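PDB 6Z16: multisubunit Na+/H+ antiporter, G subunit from Anoxybacillus flavithermus, which probably serves as a small membrane subunit of a multisubunit complex that exchanges sodium ions for protons across the membrane. Local coordinates for residues Leu23-Ser27 / Ser47-Ile52. Residues are numbered along the deposited sequence; the frame is centred on the assembly and turned at random.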
ATOM      1  N   LEU G  23       7.790 -35.198  20.419  1.00 51.84           N
ATOM      2  CA  LEU G  23       6.347 -35.228  20.253  1.00 54.17           C
ATOM      3  C   LEU G  23       5.945 -36.015  19.006  1.00 60.70           C
ATOM      4  O   LEU G  23       4.891 -36.668  18.991  1.00 62.18           O
ATOM      5  CB  LEU G  23       5.857 -33.788  20.226  1.00 66.08           C
ATOM      6  CG  LEU G  23       4.408 -33.404  20.412  1.00 67.25           C
ATOM      7  CD1 LEU G  23       3.937 -33.951  21.729  1.00 63.30           C
ATOM      8  CD2 LEU G  23       4.400 -31.898  20.451  1.00 68.38           C
ATOM      9  N   THR G  24       6.807 -36.030  17.981  1.00 67.91           N
ATOM     10  CA  THR G  24       6.573 -36.906  16.834  1.00 70.11           C
ATOM     11  C   THR G  24       6.736 -38.379  17.213  1.00 77.65           C
ATOM     12  O   THR G  24       5.959 -39.236  16.767  1.00 78.10           O
ATOM     13  CB  THR G  24       7.526 -36.531  15.701  1.00 61.97           C
ATOM     14  OG1 THR G  24       7.412 -35.130  15.443  1.00 62.47           O
ATOM     15  CG2 THR G  24       7.165 -37.269  14.433  1.00 58.44           C
ATOM     16  N   LEU G  25       7.734 -38.692  18.048  1.00 75.17           N
ATOM     17  CA  LEU G  25       7.890 -40.065  18.534  1.00 70.34           C
ATOM     18  C   LEU G  25       6.721 -40.492  19.410  1.00 59.30           C
ATOM     19  O   LEU G  25       6.332 -41.667  19.407  1.00 51.36           O
ATOM     20  CB  LEU G  25       9.194 -40.208  19.308  1.00 73.45           C
ATOM     21  CG  LEU G  25       9.616 -41.584  19.821  1.00 70.21           C
ATOM     22  CD1 LEU G  25       9.821 -42.552  18.673  1.00 63.43           C
ATOM     23  CD2 LEU G  25      10.882 -41.462  20.644  1.00 71.40           C
ATOM     24  N   LEU G  26       6.150 -39.549  20.157  1.00 67.78           N
ATOM     25  CA  LEU G  26       4.933 -39.819  20.911  1.00 68.29           C
ATOM     26  C   LEU G  26       3.759 -40.110  19.988  1.00 50.49           C
ATOM     27  O   LEU G  26       2.932 -40.982  20.284  1.00 47.20           O
ATOM     28  CB  LEU G  26       4.626 -38.637  21.820  1.00 78.24           C
ATOM     29  CG  LEU G  26       3.357 -38.700  22.655  1.00 80.86           C
ATOM     30  CD1 LEU G  26       3.393 -39.852  23.642  1.00 72.15           C
ATOM     31  CD2 LEU G  26       3.226 -37.383  23.353  1.00 84.23           C
ATOM     32  N   SER G  27       3.681 -39.398  18.859  1.00 54.02           N
ATOM     33  CA  SER G  27       2.680 -39.721  17.842  1.00 69.48           C
ATOM     34  C   SER G  27       2.876 -41.129  17.290  1.00 71.92           C
ATOM     35  O   SER G  27       1.904 -41.844  17.029  1.00 68.10           O
ATOM     36  CB  SER G  27       2.735 -38.704  16.707  1.00 80.76           C
ATOM     37  OG  SER G  27       1.829 -39.051  15.679  1.00 83.43           O
ATOM     38  N   SER G  47      -0.749 -34.943  17.497  1.00 64.59           N
ATOM     39  CA  SER G  47       0.616 -34.942  17.994  1.00 67.63           C
ATOM     40  C   SER G  47       1.637 -34.719  16.889  1.00 65.01           C
ATOM     41  O   SER G  47       2.576 -33.940  17.087  1.00 74.14           O
ATOM     42  CB  SER G  47       0.909 -36.237  18.739  1.00 85.99           C
ATOM     43  OG  SER G  47       2.241 -36.224  19.221  1.00 91.91           O
ATOM     44  N   THR G  48       1.487 -35.348  15.712  1.00 67.81           N
ATOM     45  CA  THR G  48       2.499 -35.078  14.702  1.00 73.18           C
ATOM     46  C   THR G  48       2.291 -33.720  14.044  1.00 62.41           C
ATOM     47  O   THR G  48       3.279 -33.148  13.572  1.00 56.41           O
ATOM     48  CB  THR G  48       2.584 -36.192  13.641  1.00 86.28           C
ATOM     49  OG1 THR G  48       3.908 -36.202  13.100  1.00 88.04           O
ATOM     50  CG2 THR G  48       1.654 -35.951  12.459  1.00 88.85           C
ATOM     51  N   THR G  49       1.071 -33.150  14.095  1.00 61.98           N
ATOM     52  CA  THR G  49       0.877 -31.781  13.628  1.00 60.02           C
ATOM     53  C   THR G  49       1.653 -30.785  14.489  1.00 61.66           C
ATOM     54  O   THR G  49       2.431 -29.966  13.969  1.00 61.95           O
ATOM     55  CB  THR G  49      -0.616 -31.455  13.620  1.00 59.26           C
ATOM     56  OG1 THR G  49      -1.300 -32.364  12.749  1.00 61.61           O
ATOM     57  CG2 THR G  49      -0.857 -30.053  13.140  1.00 57.92           C
ATOM     58  N   LEU G  50       1.491 -30.871  15.817  1.00 56.79           N
ATOM     59  CA  LEU G  50       2.234 -29.944  16.669  1.00 53.47           C
ATOM     60  C   LEU G  50       3.733 -30.242  16.670  1.00 51.91           C
ATOM     61  O   LEU G  50       4.541 -29.306  16.738  1.00 61.78           O
ATOM     62  CB  LEU G  50       1.670 -29.941  18.088  1.00 69.39           C
ATOM     63  CG  LEU G  50       2.341 -28.986  19.084  1.00 71.31           C
ATOM     64  CD1 LEU G  50       2.287 -27.556  18.582  1.00 57.71           C
ATOM     65  CD2 LEU G  50       1.718 -29.081  20.453  1.00 68.51           C
ATOM     66  N   GLY G  51       4.125 -31.512  16.514  1.00 42.33           N
ATOM     67  CA  GLY G  51       5.542 -31.836  16.448  1.00 42.08           C
ATOM     68  C   GLY G  51       6.231 -31.253  15.228  1.00 60.86           C
ATOM     69  O   GLY G  51       7.313 -30.662  15.339  1.00 62.11           O
ATOM     70  N   ILE G  52       5.597 -31.369  14.057  1.00 69.12           N
ATOM     71  CA  ILE G  52       6.223 -30.833  12.854  1.00 75.68           C
ATOM     72  C   ILE G  52       6.213 -29.306  12.862  1.00 78.07           C
ATOM     73  O   ILE G  52       7.168 -28.682  12.377  1.00 77.64           O
ATOM     74  CB  ILE G  52       5.574 -31.432  11.587  1.00 82.63           C
ATOM     75  CG1 ILE G  52       6.367 -31.057  10.345  1.00 85.33           C
ATOM     76  CG2 ILE G  52       4.181 -30.950  11.383  1.00 91.78           C
ATOM     77  CD1 ILE G  52       7.738 -31.536  10.392  1.00 95.22           C
TER
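Leu23, Thr24 and Ser27 meet Ser47, Thr48, Leu50 and Gly51 in a buried, antiparallel helix-helix contact near the middle of the chain, where helix 11-33 lies against helix 37-66. Small residues let the backbones come near: the two short axes pass 7.9 Å apart at 162°, and the CA atoms of Thr24 and Thr48 are 4.9 Å from each other. Ser47 points at the other helix. With its OG anti to the backbone N (chi1 -180°), its hydroxyl reaches across and lies 2.7 Å from Leu23 O, a carbonyl that already accepts the helical bond from Ser27 N. Leu23 lies alongside, its CG and CD1 each against Ser47 OG, while CD2 runs 3.8 Å from Leu50 CG, the two leucines lying aslant. Exchanging Leu23 for an alanine would probably take away this apolar neighbour of Leu50 and part of the cover over Ser47 OG. Beyond Ser47, Ser27 sets its CB 3.7 Å from Ser47 CB and its OG against Thr48 CB. Thr24 divides its branches: CG2 touches Thr48 OG1 at 3.7 Å, whereas OG1, hydrogen-bonded to Gly20 O of its own helix, rests 3.9 Å from Gly51 CA, the glycine offering only its backbone to this face. Two other subunits of the antiporter pack against the pair, Asn72 of one on Leu23, Ser47 and Leu50, and Phe17 of another on Ser27. Close packing through serine, threonine and glycine is a recurrent way for membrane helices to associate, and here it joins the first two members of a three-helix membrane subunit.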